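Local coordinates for protein esterase (Pseudomonas putida, PDB 1ZOI) that hydrolyses esters stereoselectively, as an alpha/beta hydrolase used for the synthesis of D-beta-acetylthioisobutyric acid, at residues 140-143 with 144-148; 263-266 with 267-271. All coordinates share one frame; numbering follows the deposited sequence.

Interaction 1. Residues 140-143 with 144-148; sequences KSVF and DGFQA
An i to i+4 salt bridge and an apolar patch of Val142, Phe143 and Phe146 lie in the N-terminal part of helix 140-152, where Lys140 meets Asp144 and Val142 and Phe143 meet Phe146. Lys140 NZ lies 2.9 Å from Asp144 OD1 and uses the syn lone pair of that oxygen. The lysine chain runs straight through its first three torsions and bends only at the last (chi4 -68°), which turns NZ in toward the carboxylate, the two side chains crossing at about a right angle. The same pair is tied through the backbone, Asp144 N to Lys140 O at 2.9 Å. Next round the helix, one face of the Phe146 ring lies over the carbonyl of Val142, whose O stands 3.4 Å above the ring centre. Val142 CG1 comes alongside the far end of that ring, 3.6 Å from Phe146 CZ. Phe143 runs beside Phe146, pointing the same way, with its CD1 4.0 Å from Phe146 CE2. Phe143, Phe146 and Gln147 face helix 193-204: Phe146 and Gln147 touch Ile200, Gln147 NE2 is hydrogen-bonded to the backbone O of Tyr197, and Phe143 reaches Ser204.

Interaction 2. Residues 263-266 with 267-271; sequences ADVI and NADLL
Asn267 folds its side chain back over the carbonyl of Ala263, one turn earlier. With CG anti to its own carbonyl carbon (chi1 -74°), the amide carbon comes within 3.0 Å of Ala263 O. Although Asn267 ND2 is 3.1 Å from Ala263 O, the angle is too poor for a hydrogen bond; that oxygen instead accepts Asn267 N at 2.8 Å, the N-H...O angle being 159°. The amide's own oxygen, OD1, is bonded to Gln41 NE2 on helix 39-47. Asp269 takes a similar first torsion (chi1 -70°), which lays its carboxylate beside Val265, the two side chains pointing the same way. Here Asp269 OD2 lies 3.7 Å from Val265 CG1, and a hydrogen bond to Tyr251 OH holds the same oxygen. These pairs belong to the C-terminal helix 263-274 of this alpha/beta hydrolase, where i to i+4 neighbours line up on successive turns. On the buried side Ile266 and Leu270 cross obliquely, with Ile266 CG2 3.8 Å from Leu270 CD1. Leu270 CG also closes to 3.1 Å from Ile266 O, the acceptor of Leu270 N. Both side chains rest on Met222 of strand 219-224, while Leu270 also touches Val119 and Ile121 of strand 118-121.

Interaction 1 precedes interaction 2 along the chain, and each lies within a single helix, 140-152 and 263-274 respectively. Their centres are 33 Å apart and their nearest atoms about 22 Å, so the two do not touch; they sit on opposite sides of the chain's centre. The settings differ accordingly. Interaction 1 is a surface contact on a helix that packs against helix 193-204, in the chain between strands 118-121 and 219-224, the position of the cap in many alpha/beta hydrolases. Interaction 2 is partly buried and belongs to a helix lying directly on the central sheet. Interaction 1 faces a neighbouring helix, whereas interaction 2 lies between the sheet and helix 39-47.

Interaction 1. Residues 140-143 with 144-148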
ATOM      1  N   LYS A 140      26.055  12.349  17.353  1.00 15.85           N
ATOM      2  CA  LYS A 140      25.130  11.227  17.439  1.00 14.52           C
ATOM      3  C   LYS A 140      23.725  11.658  17.855  1.00 15.73           C
ATOM      4  O   LYS A 140      22.741  11.023  17.478  1.00 14.76           O
ATOM      5  CB  LYS A 140      25.674  10.180  18.415  1.00 15.29           C
ATOM      6  CG  LYS A 140      24.809   8.931  18.539  1.00 16.64           C
ATOM      7  CD  LYS A 140      25.536   7.832  19.306  1.00 20.15           C
ATOM      8  CE  LYS A 140      24.652   6.604  19.512  1.00 19.70           C
ATOM      9  NZ  LYS A 140      23.521   6.876  20.446  1.00 22.79           N
ATOM     10  N   SER A 141      23.635  12.745  18.617  1.00 15.24           N
ATOM     11  CA  SER A 141      22.349  13.255  19.078  1.00 15.07           C
ATOM     12  C   SER A 141      21.372  13.497  17.931  1.00 14.80           C
ATOM     13  O   SER A 141      20.160  13.371  18.102  1.00 15.73           O
ATOM     14  CB  SER A 141      22.547  14.558  19.861  1.00 16.52           C
ATOM     15  OG  SER A 141      23.116  15.563  19.038  1.00 16.41           O
ATOM     16  N   VAL A 142      21.904  13.862  16.768  1.00 13.23           N
ATOM     17  CA  VAL A 142      21.082  14.121  15.593  1.00 12.79           C
ATOM     18  C   VAL A 142      20.352  12.838  15.196  1.00 12.42           C
ATOM     19  O   VAL A 142      19.146  12.846  14.914  1.00 11.63           O
ATOM     20  CB  VAL A 142      21.957  14.599  14.417  1.00 12.29           C
ATOM     21  CG1 VAL A 142      21.144  14.628  13.128  1.00 13.45           C
ATOM     22  CG2 VAL A 142      22.510  15.992  14.721  1.00 11.52           C
ATOM     23  N   PHE A 143      21.088  11.735  15.194  1.00 14.09           N
ATOM     24  CA  PHE A 143      20.520  10.450  14.822  1.00 13.50           C
ATOM     25  C   PHE A 143      19.628   9.898  15.928  1.00 13.74           C
ATOM     26  O   PHE A 143      18.648   9.211  15.646  1.00 14.25           O
ATOM     27  CB  PHE A 143      21.653   9.490  14.444  1.00 14.42           C
ATOM     28  CG  PHE A 143      22.553  10.042  13.370  1.00 13.84           C
ATOM     29  CD1 PHE A 143      22.056  10.297  12.093  1.00 11.96           C
ATOM     30  CD2 PHE A 143      23.870  10.385  13.652  1.00 13.99           C
ATOM     31  CE1 PHE A 143      22.857  10.892  11.117  1.00 13.61           C
ATOM     32  CE2 PHE A 143      24.683  10.982  12.678  1.00 12.63           C
ATOM     33  CZ  PHE A 143      24.171  11.236  11.409  1.00 14.11           C
ATOM     34  N   ASP A 144      19.946  10.211  17.183  1.00 13.85           N
ATOM     35  CA  ASP A 144      19.104   9.759  18.290  1.00 12.78           C
ATOM     36  C   ASP A 144      17.743  10.441  18.127  1.00 12.58           C
ATOM     37  O   ASP A 144      16.693   9.853  18.411  1.00 11.32           O
ATOM     38  CB  ASP A 144      19.702  10.154  19.651  1.00 16.43           C
ATOM     39  CG  ASP A 144      21.044   9.501  19.927  1.00 16.36           C
ATOM     40  OD1 ASP A 144      21.327   8.418  19.373  1.00 18.53           O
ATOM     41  OD2 ASP A 144      21.820  10.071  20.727  1.00 21.77           O
ATOM     42  N   GLY A 145      17.772  11.689  17.668  1.00 10.97           N
ATOM     43  CA  GLY A 145      16.544  12.435  17.462  1.00 12.81           C
ATOM     44  C   GLY A 145      15.671  11.781  16.406  1.00 12.73           C
ATOM     45  O   GLY A 145      14.452  11.693  16.575  1.00 13.81           O
ATOM     46  N   PHE A 146      16.288  11.330  15.315  1.00 14.19           N
ATOM     47  CA  PHE A 146      15.530  10.675  14.251  1.00 12.67           C
ATOM     48  C   PHE A 146      14.916   9.391  14.803  1.00 12.52           C
ATOM     49  O   PHE A 146      13.764   9.073  14.517  1.00 10.71           O
ATOM     50  CB  PHE A 146      16.422  10.321  13.052  1.00 12.19           C
ATOM     51  CG  PHE A 146      17.088  11.501  12.401  1.00 12.14           C
ATOM     52  CD1 PHE A 146      16.548  12.779  12.496  1.00 10.04           C
ATOM     53  CD2 PHE A 146      18.253  11.322  11.667  1.00 11.92           C
ATOM     54  CE1 PHE A 146      17.164  13.866  11.866  1.00 11.52           C
ATOM     55  CE2 PHE A 146      18.876  12.397  11.033  1.00 13.54           C
ATOM     56  CZ  PHE A 146      18.329  13.671  11.135  1.00 12.52           C
ATOM     57  N   GLN A 147      15.684   8.648  15.593  1.00  9.32           N
ATOM     58  CA  GLN A 147      15.162   7.412  16.169  1.00 10.30           C
ATOM     59  C   GLN A 147      13.953   7.670  17.062  1.00 10.74           C
ATOM     60  O   GLN A 147      12.991   6.906  17.048  1.00 10.18           O
ATOM     61  CB  GLN A 147      16.253   6.680  16.962  1.00 13.21           C
ATOM     62  CG  GLN A 147      17.315   6.041  16.087  1.00 12.69           C
ATOM     63  CD  GLN A 147      18.231   5.107  16.854  1.00 14.89           C
ATOM     64  OE1 GLN A 147      19.040   5.541  17.679  1.00 16.20           O
ATOM     65  NE2 GLN A 147      18.106   3.812  16.585  1.00 13.07           N
ATOM     66  N   ALA A 148      13.988   8.750  17.834  1.00 14.04           N
ATOM     67  CA  ALA A 148      12.871   9.056  18.715  1.00 13.47           C
ATOM     68  C   ALA A 148      11.625   9.405  17.904  1.00 14.34           C
ATOM     69  O   ALA A 148      10.502   9.109  18.319  1.00 15.56           O
ATOM     70  CB  ALA A 148      13.241  10.202  19.658  1.00 14.49           C
TER

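Interaction 2. Residues 263-266 with 267-271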
ATOM      1  N   ALA A 263      15.973  14.183 -12.343  1.00 12.10           N
ATOM      2  CA  ALA A 263      16.149  12.914 -13.043  1.00 13.55           C
ATOM      3  C   ALA A 263      16.874  13.020 -14.381  1.00 13.90           C
ATOM      4  O   ALA A 263      17.731  12.197 -14.691  1.00 14.86           O
ATOM      5  CB  ALA A 263      14.786  12.244 -13.242  1.00 16.04           C
ATOM      6  N   ASP A 264      16.528  14.027 -15.175  1.00 17.07           N
ATOM      7  CA  ASP A 264      17.157  14.201 -16.481  1.00 18.53           C
ATOM      8  C   ASP A 264      18.671  14.307 -16.379  1.00 18.01           C
ATOM      9  O   ASP A 264      19.399  13.637 -17.110  1.00 16.23           O
ATOM     10  CB  ASP A 264      16.603  15.452 -17.171  1.00 35.99           C
ATOM     11  CG  ASP A 264      15.189  15.258 -17.684  1.00 39.63           C
ATOM     12  OD1 ASP A 264      14.593  16.244 -18.167  1.00 43.00           O
ATOM     13  OD2 ASP A 264      14.677  14.119 -17.613  1.00 41.31           O
ATOM     14  N   VAL A 265      19.139  15.147 -15.462  1.00 14.65           N
ATOM     15  CA  VAL A 265      20.572  15.347 -15.274  1.00 13.64           C
ATOM     16  C   VAL A 265      21.254  14.122 -14.671  1.00 13.60           C
ATOM     17  O   VAL A 265      22.288  13.667 -15.161  1.00 13.84           O
ATOM     18  CB  VAL A 265      20.843  16.566 -14.367  1.00 14.86           C
ATOM     19  CG1 VAL A 265      22.323  16.645 -14.031  1.00 17.20           C
ATOM     20  CG2 VAL A 265      20.388  17.845 -15.069  1.00 16.87           C
ATOM     21  N   ILE A 266      20.675  13.590 -13.603  1.00 12.99           N
ATOM     22  CA  ILE A 266      21.248  12.422 -12.948  1.00 12.42           C
ATOM     23  C   ILE A 266      21.283  11.202 -13.869  1.00 12.41           C
ATOM     24  O   ILE A 266      22.267  10.457 -13.885  1.00 12.14           O
ATOM     25  CB  ILE A 266      20.464  12.082 -11.659  1.00 13.10           C
ATOM     26  CG1 ILE A 266      20.588  13.242 -10.663  1.00 13.33           C
ATOM     27  CG2 ILE A 266      20.965  10.762 -11.061  1.00 13.64           C
ATOM     28  CD1 ILE A 266      22.027  13.639 -10.324  1.00 12.55           C
ATOM     29  N   ASN A 267      20.212  10.988 -14.630  1.00 12.00           N
ATOM     30  CA  ASN A 267      20.171   9.856 -15.547  1.00 12.19           C
ATOM     31  C   ASN A 267      21.229   9.983 -16.637  1.00 12.60           C
ATOM     32  O   ASN A 267      21.926   9.018 -16.944  1.00 12.77           O
ATOM     33  CB  ASN A 267      18.796   9.727 -16.208  1.00 13.95           C
ATOM     34  CG  ASN A 267      17.740   9.201 -15.260  1.00 15.02           C
ATOM     35  OD1 ASN A 267      18.052   8.535 -14.271  1.00 17.65           O
ATOM     36  ND2 ASN A 267      16.482   9.477 -15.569  1.00 17.25           N
ATOM     37  N   ALA A 268      21.339  11.171 -17.226  1.00 12.59           N
ATOM     38  CA  ALA A 268      22.318  11.395 -18.284  1.00 13.77           C
ATOM     39  C   ALA A 268      23.739  11.146 -17.784  1.00 13.25           C
ATOM     40  O   ALA A 268      24.538  10.485 -18.456  1.00 12.91           O
ATOM     41  CB  ALA A 268      22.195  12.824 -18.818  1.00 18.59           C
ATOM     42  N   ASP A 269      24.059  11.677 -16.608  1.00 14.86           N
ATOM     43  CA  ASP A 269      25.390  11.492 -16.046  1.00 14.89           C
ATOM     44  C   ASP A 269      25.645  10.036 -15.656  1.00 15.40           C
ATOM     45  O   ASP A 269      26.757   9.539 -15.814  1.00 15.33           O
ATOM     46  CB  ASP A 269      25.607  12.429 -14.854  1.00 19.19           C
ATOM     47  CG  ASP A 269      25.712  13.889 -15.276  1.00 20.89           C
ATOM     48  OD1 ASP A 269      25.987  14.142 -16.466  1.00 21.96           O
ATOM     49  OD2 ASP A 269      25.534  14.781 -14.427  1.00 22.45           O
ATOM     50  N   LEU A 270      24.620   9.349 -15.160  1.00 14.54           N
ATOM     51  CA  LEU A 270      24.774   7.938 -14.809  1.00 13.93           C
ATOM     52  C   LEU A 270      25.072   7.138 -16.080  1.00 14.27           C
ATOM     53  O   LEU A 270      25.957   6.281 -16.099  1.00 13.75           O
ATOM     54  CB  LEU A 270      23.498   7.388 -14.164  1.00 12.68           C
ATOM     55  CG  LEU A 270      23.196   7.702 -12.700  1.00 12.73           C
ATOM     56  CD1 LEU A 270      21.770   7.258 -12.373  1.00 14.42           C
ATOM     57  CD2 LEU A 270      24.197   6.995 -11.798  1.00 14.27           C
ATOM     58  N   LEU A 271      24.332   7.425 -17.147  1.00 12.81           N
ATOM     59  CA  LEU A 271      24.530   6.714 -18.405  1.00 13.36           C
ATOM     60  C   LEU A 271      25.930   6.951 -18.966  1.00 12.91           C
ATOM     61  O   LEU A 271      26.607   6.013 -19.379  1.00 12.94           O
ATOM     62  CB  LEU A 271      23.484   7.146 -19.439  1.00 13.78           C
ATOM     63  CG  LEU A 271      23.584   6.435 -20.791  1.00 14.68           C
ATOM     64  CD1 LEU A 271      23.336   4.951 -20.609  1.00 15.54           C
ATOM     65  CD2 LEU A 271      22.575   7.036 -21.767  1.00 17.28           C
TER